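Local coordinates for protein precorrin-6y methylase (Rhodobacter capsulatus, PDB 3NJR) that forms the C-terminal domain of precorrin-6Y C5,15-methyltransferase, binds S-adenosyl-L-homocysteine and probably methylates and decarboxylates a cobalamin precursor, at residues P42-T47 / S66-V71; L162-H167 / G172-I177. All coordinates share one frame; numbering follows the deposited sequence.

Interaction 1 (P42-T47 / S66-V71); sequences PMRALT and SGSVSV. With SAH (S-adenosyl-L-homocysteine), chain C.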
loop_
_atom_site.group_PDB
_atom_site.type_symbol
_atom_site.label_atom_id
_atom_site.label_comp_id
_atom_site.label_asym_id
_atom_site.label_seq_id
_atom_site.Cartn_x
_atom_site.Cartn_y
_atom_site.Cartn_z
ATOM N N PRO A 42 3.112 14.278 -8.626
ATOM C CA PRO A 42 3.202 12.918 -9.183
ATOM C C PRO A 42 1.858 12.388 -9.718
ATOM O O PRO A 42 1.827 11.591 -10.667
ATOM C CB PRO A 42 3.668 12.076 -7.983
ATOM C CG PRO A 42 4.215 13.071 -6.993
ATOM C CD PRO A 42 3.347 14.272 -7.168
ATOM N N MET A 43 0.752 12.823 -9.123
ATOM C CA MET A 43 -0.546 12.386 -9.611
ATOM C C MET A 43 -0.846 13.089 -10.931
ATOM O O MET A 43 -1.422 12.487 -11.852
ATOM C CB MET A 43 -1.651 12.587 -8.573
ATOM C CG MET A 43 -3.018 11.962 -8.959
ATOM S SD MET A 43 -3.189 10.127 -8.865
ATOM C CE MET A 43 -2.630 9.825 -7.181
ATOM N N ARG A 44 -0.413 14.348 -11.032
ATOM C CA ARG A 44 -0.571 15.102 -12.261
ATOM C C ARG A 44 0.208 14.476 -13.417
ATOM O O ARG A 44 -0.284 14.436 -14.554
ATOM C CB ARG A 44 -0.183 16.562 -12.091
ATOM C CG ARG A 44 -0.967 17.468 -12.999
ATOM C CD ARG A 44 -0.761 18.947 -12.722
ATOM N NE ARG A 44 -0.368 19.243 -11.349
ATOM C CZ ARG A 44 0.895 19.418 -10.957
ATOM N NH1 ARG A 44 1.883 19.300 -11.839
ATOM N NH2 ARG A 44 1.174 19.709 -9.694
ATOM N N ALA A 45 1.399 13.960 -13.134
ATOM C CA ALA A 45 2.105 13.187 -14.144
ATOM C C ALA A 45 1.290 11.970 -14.587
ATOM O O ALA A 45 1.145 11.723 -15.789
ATOM C CB ALA A 45 3.490 12.774 -13.657
ATOM N N LEU A 46 0.732 11.222 -13.635
ATOM C CA LEU A 46 0.033 9.968 -13.988
ATOM C C LEU A 46 -1.178 10.241 -14.861
ATOM O O LEU A 46 -1.423 9.533 -15.859
ATOM C CB LEU A 46 -0.389 9.174 -12.764
ATOM C CG LEU A 46 0.752 8.459 -12.064
ATOM C CD1 LEU A 46 0.298 8.016 -10.675
ATOM C CD2 LEU A 46 1.291 7.277 -12.886
ATOM N N THR A 47 -1.913 11.274 -14.467
ATOM C CA THR A 47 -3.125 11.693 -15.140
ATOM C C THR A 47 -2.816 12.127 -16.580
ATOM O O THR A 47 -3.338 11.548 -17.548
ATOM C CB THR A 47 -3.770 12.824 -14.344
ATOM O OG1 THR A 47 -4.085 12.339 -13.035
ATOM C CG2 THR A 47 -5.023 13.328 -15.020
ATOM N N SER A 66 -7.583 24.592 -9.556
ATOM C CA SER A 66 -6.627 25.627 -9.897
ATOM C C SER A 66 -6.132 25.485 -11.337
ATOM O O SER A 66 -5.229 26.213 -11.760
ATOM C CB SER A 66 -5.458 25.617 -8.913
ATOM O OG SER A 66 -4.445 24.691 -9.325
ATOM N N GLY A 67 -6.725 24.535 -12.064
ATOM C CA GLY A 67 -6.492 24.322 -13.496
ATOM C C GLY A 67 -5.164 23.706 -13.902
ATOM O O GLY A 67 -4.735 23.857 -15.047
ATOM N N SER A 68 -4.496 23.005 -12.995
ATOM C CA SER A 68 -3.126 22.549 -13.275
ATOM C C SER A 68 -3.053 21.466 -14.367
ATOM O O SER A 68 -2.112 21.427 -15.156
ATOM C CB SER A 68 -2.437 22.068 -11.989
ATOM O OG SER A 68 -2.949 20.802 -11.577
ATOM N N VAL A 69 -4.044 20.584 -14.390
ATOM C CA VAL A 69 -4.129 19.541 -15.408
ATOM C C VAL A 69 -4.217 20.168 -16.800
ATOM O O VAL A 69 -3.492 19.745 -17.731
ATOM C CB VAL A 69 -5.336 18.608 -15.132
ATOM C CG1 VAL A 69 -5.666 17.760 -16.329
ATOM C CG2 VAL A 69 -5.051 17.745 -13.940
ATOM N N SER A 70 -5.072 21.197 -16.914
ATOM C CA SER A 70 -5.306 21.917 -18.169
ATOM C C SER A 70 -4.054 22.648 -18.620
ATOM O O SER A 70 -3.777 22.721 -19.822
ATOM C CB SER A 70 -6.433 22.943 -18.020
ATOM O OG SER A 70 -7.711 22.366 -17.853
ATOM N N VAL A 71 -3.312 23.204 -17.658
ATOM C CA VAL A 71 -2.105 23.965 -17.953
ATOM C C VAL A 71 -1.087 23.004 -18.540
ATOM O O VAL A 71 -0.606 23.214 -19.655
ATOM C CB VAL A 71 -1.565 24.704 -16.699
ATOM C CG1 VAL A 71 -0.187 25.244 -16.933
ATOM C CG2 VAL A 71 -2.466 25.841 -16.317
HETATM N N SAH C . -7.669 19.045 -10.809
HETATM C CA SAH C . -7.595 20.129 -9.781
HETATM C CB SAH C . -7.799 19.532 -8.387
HETATM C CG SAH C . -9.022 20.117 -7.671
HETATM S SD SAH C . -10.309 18.908 -7.556
HETATM C C SAH C . -6.285 20.873 -9.894
HETATM O O SAH C . -6.146 22.029 -9.494
HETATM O OXT SAH C . -5.296 20.360 -10.403
HETATM C "C5'" SAH C . -11.599 19.718 -6.641
HETATM C "C4'" SAH C . -12.282 20.869 -7.395
HETATM O "O4'" SAH C . -13.413 20.451 -8.183
HETATM C "C3'" SAH C . -12.810 21.911 -6.412
HETATM O "O3'" SAH C . -12.177 23.160 -6.670
HETATM C "C2'" SAH C . -14.300 22.027 -6.678
HETATM O "O2'" SAH C . -14.784 23.378 -6.622
HETATM C "C1'" SAH C . -14.459 21.431 -8.070
HETATM N N9 SAH C . -15.850 20.925 -8.280
HETATM C C8 SAH C . -16.629 20.331 -7.349
HETATM N N7 SAH C . -17.846 20.012 -7.850
HETATM C C5 SAH C . -17.868 20.408 -9.135
HETATM C C6 SAH C . -18.845 20.365 -10.253
HETATM N N6 SAH C . -20.061 19.817 -10.047
HETATM N N1 SAH C . -18.491 20.883 -11.461
HETATM C C2 SAH C . -17.275 21.430 -11.654
HETATM N N3 SAH C . -16.341 21.497 -10.681
HETATM C C4 SAH C . -16.558 21.014 -9.421
#
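Arg44 reaches across to Ser68 with its stem as well as its charged end, and the serine hydroxyl it meets grips the cofactor product. Arg44 NE stands 3.0 Å from Ser68 OG, oblique to the guanidinium plane, while CD lies 3.6 Å from Ser68 CB. A bend at chi3 (-26°) turns the guanidinium away from the extended stem; NH1 is held by Arg27 O and by a salt bridge to Glu72, NH2 by Thr39 O. Beside this, Arg44 CG packs 4.2 Å from Val69 CG2. Ser68 OG donates to SAH OXT (2.7 Å), and Ser66 N gives the other carboxylate oxygen, SAH O, a nearly straight bond (2.9 Å, 162°), with Ser66 OG adding another at 3.2 Å. The carboxylate thus lies by the start of helix 68-75, where Gly67 is the N-cap residue, and the helix end probably favours its negative charge. This glycine-rich turn after strand 58-62 is consistent with the first SAM-binding motif of class I methyltransferases. Helix 41-51 lies alongside the start of helix 68-75, and Thr47 from one and Val69 from the other both pack on Phe127 of strand 125-128.

Interaction 2 (L162-H167 / G172-I177); sequences LLTQLH and GQLLRI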
loop_
_atom_site.group_PDB
_atom_site.type_symbol
_atom_site.label_atom_id
_atom_site.label_comp_id
_atom_site.label_asym_id
_atom_site.label_seq_id
_atom_site.Cartn_x
_atom_site.Cartn_y
_atom_site.Cartn_z
ATOM N N LEU A 162 -17.783 3.885 -7.886
ATOM C CA LEU A 162 -18.246 4.396 -9.165
ATOM C C LEU A 162 -17.262 4.118 -10.302
ATOM O O LEU A 162 -17.659 3.625 -11.353
ATOM C CB LEU A 162 -18.565 5.883 -9.013
ATOM C CG LEU A 162 -19.136 6.662 -10.192
ATOM C CD1 LEU A 162 -20.427 6.008 -10.689
ATOM C CD2 LEU A 162 -19.342 8.124 -9.788
ATOM N N LEU A 163 -15.979 4.390 -10.084
ATOM C CA LEU A 163 -14.956 4.071 -11.086
ATOM C C LEU A 163 -14.909 2.582 -11.407
ATOM O O LEU A 163 -14.869 2.185 -12.577
ATOM C CB LEU A 163 -13.588 4.579 -10.637
ATOM C CG LEU A 163 -13.145 5.998 -11.057
ATOM C CD1 LEU A 163 -14.273 7.029 -11.251
ATOM C CD2 LEU A 163 -12.125 6.528 -10.091
ATOM N N THR A 164 -14.949 1.758 -10.364
ATOM C CA THR A 164 -14.964 0.297 -10.506
ATOM C C THR A 164 -16.134 -0.185 -11.342
ATOM O O THR A 164 -15.973 -1.098 -12.172
ATOM C CB THR A 164 -15.032 -0.370 -9.141
ATOM O OG1 THR A 164 -14.200 0.368 -8.227
ATOM C CG2 THR A 164 -14.562 -1.815 -9.222
ATOM N N GLN A 165 -17.302 0.429 -11.119
ATOM C CA GLN A 165 -18.505 0.148 -11.909
ATOM C C GLN A 165 -18.337 0.573 -13.347
ATOM O O GLN A 165 -18.650 -0.186 -14.267
ATOM C CB GLN A 165 -19.716 0.844 -11.310
ATOM C CG GLN A 165 -20.439 -0.015 -10.289
ATOM C CD GLN A 165 -21.261 0.799 -9.298
ATOM O OE1 GLN A 165 -21.740 1.907 -9.609
ATOM N NE2 GLN A 165 -21.429 0.250 -8.087
ATOM N N LEU A 166 -17.839 1.794 -13.534
ATOM C CA LEU A 166 -17.491 2.287 -14.857
ATOM C C LEU A 166 -16.573 1.290 -15.541
ATOM O O LEU A 166 -16.870 0.863 -16.653
ATOM C CB LEU A 166 -16.819 3.669 -14.785
ATOM C CG LEU A 166 -17.525 5.007 -15.067
ATOM C CD1 LEU A 166 -18.813 4.860 -15.881
ATOM C CD2 LEU A 166 -17.737 5.841 -13.815
ATOM N N HIS A 167 -15.479 0.907 -14.868
ATOM C CA HIS A 167 -14.571 -0.151 -15.371
ATOM C C HIS A 167 -15.268 -1.454 -15.760
ATOM O O HIS A 167 -15.004 -1.977 -16.825
ATOM C CB HIS A 167 -13.435 -0.466 -14.394
ATOM C CG HIS A 167 -12.383 -1.352 -14.978
ATOM N ND1 HIS A 167 -12.310 -2.699 -14.703
ATOM C CD2 HIS A 167 -11.384 -1.094 -15.858
ATOM C CE1 HIS A 167 -11.301 -3.231 -15.373
ATOM N NE2 HIS A 167 -10.726 -2.278 -16.084
ATOM N N GLY A 172 -11.358 -0.480 -20.304
ATOM C CA GLY A 172 -10.269 0.461 -20.165
ATOM C C GLY A 172 -9.368 -0.001 -19.044
ATOM O O GLY A 172 -9.290 -1.189 -18.743
ATOM N N GLN A 173 -8.705 0.941 -18.395
ATOM C CA GLN A 173 -7.694 0.621 -17.405
ATOM C C GLN A 173 -8.129 1.169 -16.066
ATOM O O GLN A 173 -8.640 2.287 -15.987
ATOM C CB GLN A 173 -6.388 1.256 -17.849
ATOM C CG GLN A 173 -5.273 1.296 -16.825
ATOM C CD GLN A 173 -4.026 1.990 -17.375
ATOM O OE1 GLN A 173 -3.760 3.151 -17.059
ATOM N NE2 GLN A 173 -3.289 1.297 -18.236
ATOM N N LEU A 174 -7.938 0.400 -15.006
ATOM C CA LEU A 174 -8.201 0.926 -13.653
ATOM C C LEU A 174 -6.983 0.710 -12.735
ATOM O O LEU A 174 -6.608 -0.425 -12.473
ATOM C CB LEU A 174 -9.479 0.309 -13.061
ATOM C CG LEU A 174 -9.997 0.684 -11.662
ATOM C CD1 LEU A 174 -10.524 2.129 -11.550
ATOM C CD2 LEU A 174 -11.086 -0.300 -11.261
ATOM N N LEU A 175 -6.388 1.803 -12.256
ATOM C CA LEU A 175 -5.182 1.737 -11.447
ATOM C C LEU A 175 -5.464 2.095 -10.008
ATOM O O LEU A 175 -6.217 3.018 -9.734
ATOM C CB LEU A 175 -4.122 2.705 -11.964
ATOM C CG LEU A 175 -3.568 2.567 -13.376
ATOM C CD1 LEU A 175 -2.686 3.760 -13.681
ATOM C CD2 LEU A 175 -2.823 1.237 -13.534
ATOM N N ARG A 176 -4.873 1.361 -9.084
ATOM C CA ARG A 176 -4.875 1.800 -7.702
ATOM C C ARG A 176 -3.498 2.408 -7.426
ATOM O O ARG A 176 -2.461 1.792 -7.738
ATOM C CB ARG A 176 -5.179 0.642 -6.741
ATOM C CG ARG A 176 -5.023 1.047 -5.284
ATOM C CD ARG A 176 -5.115 -0.111 -4.262
ATOM N NE ARG A 176 -4.195 -1.227 -4.509
ATOM C CZ ARG A 176 -2.873 -1.137 -4.676
ATOM N NH1 ARG A 176 -2.251 0.052 -4.673
ATOM N NH2 ARG A 176 -2.174 -2.252 -4.868
ATOM N N ILE A 177 -3.475 3.609 -6.854
ATOM C CA ILE A 177 -2.227 4.362 -6.734
ATOM C C ILE A 177 -2.047 4.871 -5.325
ATOM O O ILE A 177 -2.915 5.550 -4.788
ATOM C CB ILE A 177 -2.181 5.573 -7.702
ATOM C CG1 ILE A 177 -2.453 5.143 -9.145
ATOM C CG2 ILE A 177 -0.827 6.263 -7.615
ATOM C CD1 ILE A 177 -3.162 6.182 -9.960
#
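Leu174 is the centre of the packed half of this contact, pointing from strand 173-185 into the side of helix 157-170, where His167, Thr164 and Leu163 receive it. Its CB sits over one face of the His167 imidazole, shifted toward the rim, as a CH-pi contact 4.0 Å from the ring centroid. Beyond CB the two branches diverge: CD1 meets Leu163 CB at 4.0 Å, whereas CD2 lies against the helix backbone, 4.0 Å from Thr164 CA. The ring comes over the leucine because His167 CG is anti to the backbone N (chi1 -170°), which carries the imidazole out from the helix toward the strand. Tyr137, Ala152, Ala154 and Trp200 also pack on Leu163, and Leu157 of a third subunit packs on both Thr164 and Leu174.

The other half is sparser. At exposed Gly172, just before the strand, the carbonyl O lies near the imidazole plane at the ring edge and accepts a weak, bent bond from His167 NE2 (3.2 Å, 130°). The other ring nitrogen, ND1, is bonded to Arg189 of a second subunit, consistent with a proton on NE2.

Helix and strand run roughly antiparallel, 150° between their directions, with their axes 9.0 Å apart. This is a helix folding back through a short turn onto the next strand, the helix-to-strand step that leads into the final antiparallel pair, 173-185 and 188-203, of the class I methyltransferase fold.

In the fold
Interaction 1 closes before interaction 2 opens along the chain, and their centres lie 19 Å apart. Interaction 1 is near the middle of the domain, at the cofactor end of the parallel strands; interaction 2 lies on strand 173-185, outermost within this chain. They meet directly: Ile177 CG2 packs 3.7 Å from Leu46 CD1 and also touches Met43, bringing helix 41-51 onto strand 173-185. The strand order 3-2-1-4-5-7-6 is that of class I methyltransferases. Both contacts touch the second subunit, through packing of helix 41-51 and through an antiparallel ladder at Leu175 to Ile177 that continues the sheet, so helix 41-51, whose Arg44 meets SAH-binding Ser68, also faces that subunit.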